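Local coordinates for uncharacterized protein (PDB 4WRP) that is of unknown function but is a putative Legionella effector, of which this chain is the C-terminal, helical DUF5617 domain, at residues Gly4-Tyr9 with Asp98-Ser103; Asp46-Gly51 with His66-His71. All blocks are in the same frame, centred on the assembly; numbering follows the deposited sequence.

Overall arrangement
The two contacts lie side by side, their centres about 14 Å apart. Interaction 1 packs the start of helix 6-21 against the loop that follows helix 90-98. Interaction 2 joins the end of helix 34-49 to the start of helix 68-83, and its segments fall between those of interaction 1 in sequence. Tyr9, three residues after Phe6 on helix 6-21, ties the helix of interaction 1 to Tyr48 and Asn68 of interaction 2. Its OH is 2.7 Å from Tyr48 OH and 3.0 Å from Asn68 ND2, both probable hydrogen bonds. The Tyr9 ring also packs on His71, with Tyr9 CE1 3.4 Å from His71 CG.

Interaction 1: Gly4-Tyr9 with Asp98-Ser103; sequences GNFAAY and DNLAIS
Phe6 and Ala101 meet through apolar atoms. The CD2-CE2 side of the Phe6 ring does the touching: CE2 lies 3.8 Å from Ala101 CB, and CD2 lies 3.9 Å from the same methyl. The methyl approaches the ring obliquely. Leu100 adds one branch next to it. Its CD1 is 4.0 Å from Phe6 CE2 and nearly as close to CZ, so the two residues share neighbouring atoms of one ring. The Leu100 and Phe6 side chains cross at about a right angle. In Phe6, CG is anti to the backbone N (chi1 -174°), which carries the ring out from the first turn of the helix toward the loop. Ala7 completes the contact with its backbone: its CA is 4.2 Å from Ala101 CB.

The contact joins the start of helix 6-21 to the loop that leaves helix 90-98. Both belong to the helical DUF5617 domain. Asn5 is the N-cap of helix 6-21. Its OD1 accepts from Ala8 N at 2.9 Å, with the donor tilted 25° from the carbonyl plane. On the other side, residues Asn99 to Ile102 form a type I beta turn, with Leu100 and Ala101 at its two central positions. The turn directs the Ala101 methyl at Phe6, while Leu100 reaches the ring with the CD1 branch. Leu100 is buried, and it also packs on His71, Val74 and Ile78 of helix 68-83. His70 of that helix meets the Phe6 ring edge-to-face. Next to the turn, Asp98 OD1 forms a salt bridge with Arg14 NH1, and Asp98 O accepts from His10 NE2.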
# COMPACT_ATOMS: atom_id res chain seq x y z
N GLY A 4 8.98 -5.25 11.37
CA GLY A 4 8.72 -6.53 12.01
C GLY A 4 7.34 -7.08 11.84
O GLY A 4 7.04 -8.11 12.41
N ASN A 5 6.51 -6.42 11.01
CA ASN A 5 5.14 -6.87 10.67
C ASN A 5 4.68 -6.01 9.48
O ASN A 5 5.33 -5.00 9.12
CB ASN A 5 4.16 -6.73 11.87
CG ASN A 5 4.23 -5.34 12.51
OD1 ASN A 5 3.83 -4.35 11.91
ND2 ASN A 5 4.80 -5.27 13.71
N PHE A 6 3.55 -6.41 8.91
CA PHE A 6 3.06 -5.80 7.71
C PHE A 6 2.69 -4.32 7.92
O PHE A 6 2.99 -3.47 7.07
CB PHE A 6 1.91 -6.61 7.17
CG PHE A 6 1.41 -6.13 5.87
CD1 PHE A 6 2.11 -6.42 4.71
CD2 PHE A 6 0.25 -5.42 5.78
CE1 PHE A 6 1.62 -5.99 3.47
CE2 PHE A 6 -0.24 -4.98 4.55
CZ PHE A 6 0.46 -5.26 3.40
N ALA A 7 2.08 -4.00 9.05
CA ALA A 7 1.73 -2.58 9.31
C ALA A 7 2.97 -1.71 9.42
O ALA A 7 2.98 -0.59 8.95
CB ALA A 7 0.85 -2.46 10.57
N ALA A 8 4.03 -2.21 10.03
CA ALA A 8 5.29 -1.45 10.12
C ALA A 8 5.92 -1.26 8.75
O ALA A 8 6.44 -0.16 8.46
CB ALA A 8 6.27 -2.12 11.06
N TYR A 9 5.87 -2.29 7.89
CA TYR A 9 6.32 -2.08 6.49
C TYR A 9 5.48 -0.96 5.80
O TYR A 9 6.01 -0.12 5.10
CB TYR A 9 6.28 -3.38 5.69
CG TYR A 9 6.64 -3.13 4.25
CD1 TYR A 9 5.69 -2.71 3.33
CD2 TYR A 9 7.95 -3.32 3.79
CE1 TYR A 9 6.02 -2.45 2.01
CE2 TYR A 9 8.29 -3.06 2.45
CZ TYR A 9 7.32 -2.63 1.57
OH TYR A 9 7.61 -2.38 0.27
N ASP A 98 -3.78 4.80 2.62
CA ASP A 98 -3.44 5.04 4.02
C ASP A 98 -3.80 3.83 4.85
O ASP A 98 -3.01 3.35 5.63
CB ASP A 98 -4.23 6.23 4.53
CG ASP A 98 -3.48 7.06 5.50
OD1 ASP A 98 -2.41 6.60 5.98
OD2 ASP A 98 -3.99 8.18 5.79
N ASN A 99 -4.99 3.29 4.56
CA ASN A 99 -5.61 2.27 5.39
C ASN A 99 -5.48 0.83 4.87
O ASN A 99 -6.21 -0.07 5.33
CB ASN A 99 -7.09 2.65 5.48
CG ASN A 99 -7.28 3.92 6.29
OD1 ASN A 99 -6.92 3.95 7.45
ND2 ASN A 99 -7.84 4.93 5.71
N LEU A 100 -4.57 0.59 3.93
CA LEU A 100 -4.55 -0.71 3.26
C LEU A 100 -4.05 -1.81 4.20
O LEU A 100 -4.31 -2.98 3.94
CB LEU A 100 -3.76 -0.69 1.94
CG LEU A 100 -2.26 -0.53 2.00
CD1 LEU A 100 -1.59 -1.85 2.38
CD2 LEU A 100 -1.74 -0.02 0.68
N ALA A 101 -3.39 -1.45 5.28
CA ALA A 101 -2.82 -2.48 6.14
C ALA A 101 -3.76 -2.91 7.26
O ALA A 101 -3.50 -3.87 7.94
CB ALA A 101 -1.48 -2.05 6.71
N ILE A 102 -4.87 -2.23 7.45
CA ILE A 102 -5.71 -2.60 8.58
C ILE A 102 -6.78 -3.59 8.18
O ILE A 102 -7.20 -3.66 7.00
CB ILE A 102 -6.33 -1.37 9.20
CG1 ILE A 102 -7.35 -0.77 8.27
CG2 ILE A 102 -5.23 -0.37 9.55
CD1 ILE A 102 -7.89 0.54 8.80
N SER A 103 -7.23 -4.37 9.14
CA SER A 103 -8.30 -5.30 8.82
C SER A 103 -9.22 -5.46 9.99
O SER A 103 -8.86 -5.15 11.12
CB SER A 103 -7.68 -6.64 8.40
OG SER A 103 -6.94 -7.18 9.48

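Interaction 2: Asp46-Gly51 with His66-His71; sequences DDYTKG and HWNRHH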
# COMPACT_ATOMS: atom_id res chain seq x y z
N ASP A 46 2.05 2.23 -9.95
CA ASP A 46 2.38 1.21 -10.95
C ASP A 46 3.89 0.95 -10.97
O ASP A 46 4.32 -0.17 -10.98
CB ASP A 46 1.87 1.63 -12.32
CG ASP A 46 1.88 0.48 -13.34
OD1 ASP A 46 1.63 -0.71 -13.01
OD2 ASP A 46 2.13 0.78 -14.51
N ASP A 47 4.68 2.02 -10.92
CA ASP A 47 6.13 1.89 -10.87
C ASP A 47 6.54 1.05 -9.66
O ASP A 47 7.39 0.15 -9.78
CB ASP A 47 6.80 3.28 -10.89
CG ASP A 47 8.31 3.19 -10.82
OD1 ASP A 47 8.87 2.46 -11.67
OD2 ASP A 47 8.92 3.83 -9.90
N TYR A 48 5.88 1.25 -8.53
CA TYR A 48 6.13 0.45 -7.33
C TYR A 48 5.92 -1.04 -7.55
O TYR A 48 6.69 -1.84 -7.07
CB TYR A 48 5.26 0.92 -6.17
CG TYR A 48 5.32 0.12 -4.90
CD1 TYR A 48 6.47 0.10 -4.11
CD2 TYR A 48 4.23 -0.62 -4.49
CE1 TYR A 48 6.52 -0.60 -2.93
CE2 TYR A 48 4.27 -1.36 -3.32
CZ TYR A 48 5.41 -1.33 -2.53
OH TYR A 48 5.44 -2.06 -1.37
N THR A 49 4.87 -1.40 -8.28
CA THR A 49 4.56 -2.82 -8.49
C THR A 49 5.46 -3.45 -9.56
O THR A 49 5.37 -4.62 -9.78
CB THR A 49 3.11 -3.00 -8.92
OG1 THR A 49 2.95 -2.37 -10.20
CG2 THR A 49 2.13 -2.35 -7.90
N LYS A 50 6.30 -2.65 -10.22
CA LYS A 50 7.16 -3.13 -11.27
C LYS A 50 8.61 -3.02 -10.82
O LYS A 50 9.47 -2.93 -11.64
CB LYS A 50 6.96 -2.32 -12.54
CG LYS A 50 5.61 -2.50 -13.21
CD LYS A 50 5.43 -1.52 -14.35
CE LYS A 50 4.41 -1.99 -15.38
NZ LYS A 50 2.98 -2.14 -14.93
N GLY A 51 8.87 -2.95 -9.53
CA GLY A 51 10.25 -2.91 -9.04
C GLY A 51 10.77 -1.54 -8.66
O GLY A 51 11.87 -1.46 -8.12
N HIS A 66 10.74 -8.59 3.61
CA HIS A 66 9.85 -9.74 3.48
C HIS A 66 8.42 -9.34 3.07
O HIS A 66 7.79 -9.99 2.27
CB HIS A 66 9.78 -10.43 4.81
CG HIS A 66 8.86 -11.59 4.84
ND1 HIS A 66 9.11 -12.74 4.12
CD2 HIS A 66 7.70 -11.78 5.49
CE1 HIS A 66 8.15 -13.60 4.35
NE2 HIS A 66 7.28 -13.05 5.18
N TRP A 67 7.95 -8.23 3.64
CA TRP A 67 6.60 -7.78 3.45
C TRP A 67 6.31 -7.20 2.09
O TRP A 67 5.16 -6.99 1.76
CB TRP A 67 6.27 -6.73 4.49
CG TRP A 67 6.67 -7.17 5.82
CD1 TRP A 67 7.72 -6.71 6.56
CD2 TRP A 67 6.06 -8.19 6.57
NE1 TRP A 67 7.78 -7.38 7.75
CE2 TRP A 67 6.75 -8.28 7.79
CE3 TRP A 67 4.95 -9.02 6.35
CZ2 TRP A 67 6.40 -9.19 8.77
CZ3 TRP A 67 4.60 -9.90 7.30
CH2 TRP A 67 5.32 -10.00 8.50
N ASN A 68 7.36 -6.90 1.33
CA ASN A 68 7.21 -6.24 0.06
C ASN A 68 6.31 -7.01 -0.89
O ASN A 68 5.47 -6.42 -1.56
CB ASN A 68 8.56 -5.99 -0.60
CG ASN A 68 8.43 -5.42 -1.99
OD1 ASN A 68 8.57 -6.12 -2.98
ND2 ASN A 68 8.20 -4.13 -2.06
N ARG A 69 6.49 -8.30 -0.95
CA ARG A 69 5.76 -9.09 -1.91
C ARG A 69 4.25 -8.94 -1.73
O ARG A 69 3.54 -8.67 -2.70
CB ARG A 69 6.17 -10.55 -1.83
CG ARG A 69 5.51 -11.34 -2.94
CD ARG A 69 5.98 -12.77 -2.85
NE ARG A 69 4.96 -13.71 -3.28
CZ ARG A 69 5.14 -14.65 -4.21
NH1 ARG A 69 4.14 -15.48 -4.50
NH2 ARG A 69 6.31 -14.79 -4.80
N HIS A 70 3.75 -9.11 -0.51
CA HIS A 70 2.35 -9.02 -0.32
C HIS A 70 1.89 -7.55 -0.45
O HIS A 70 0.80 -7.28 -0.92
CB HIS A 70 1.95 -9.51 1.05
CG HIS A 70 0.48 -9.45 1.29
ND1 HIS A 70 -0.40 -10.31 0.67
CD2 HIS A 70 -0.26 -8.63 2.06
CE1 HIS A 70 -1.63 -10.04 1.07
NE2 HIS A 70 -1.57 -9.01 1.90
N HIS A 71 2.74 -6.62 -0.04
CA HIS A 71 2.35 -5.21 -0.10
C HIS A 71 2.18 -4.75 -1.55
O HIS A 71 1.21 -4.11 -1.89
CB HIS A 71 3.35 -4.37 0.61
CG HIS A 71 2.90 -2.97 0.83
ND1 HIS A 71 3.12 -1.98 -0.09
CD2 HIS A 71 2.25 -2.38 1.87
CE1 HIS A 71 2.61 -0.84 0.35
NE2 HIS A 71 2.09 -1.06 1.55
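The rings of Tyr48 and His71 touch at their borders without stacking. Their planes stand 85° apart, with centroids separated by 5.5 Å. Tyr48 CE2 lies at the edge of the His71 imidazole, in its plane. Other rings close in around the pair: Trp13 meets Tyr48 edge-to-face and also meets His71, and Trp56 meets Tyr48. This is a buried helix-to-helix contact. It joins the last turn of helix 34-49 to the first turn of helix 68-83.

Tyr48 reaches across with its ring, CG anti to the backbone N (chi1 175°), and brings its hydroxyl to helix 68-83. There Tyr48 OH and His71 ND1 form a hydrogen bond of 2.7 Å. The geometry does not tell which of the two is the donor. The other imidazole nitrogen, NE2, is hydrogen-bonded to His10 ND1. Both nitrogens of His71 therefore have a partner, which probably fixes the ring's rotation. The Asn68 amide runs antiparallel alongside the Tyr48 ring, the two planes 79° apart. Its stronger polar partner is Tyr9 OH, to which ND2 is hydrogen-bonded. Across the contact it comes no closer than a loose approach: Asn68 ND2 stays 3.5 Å from Tyr48 OH and 4.0 Å from Tyr48 CZ.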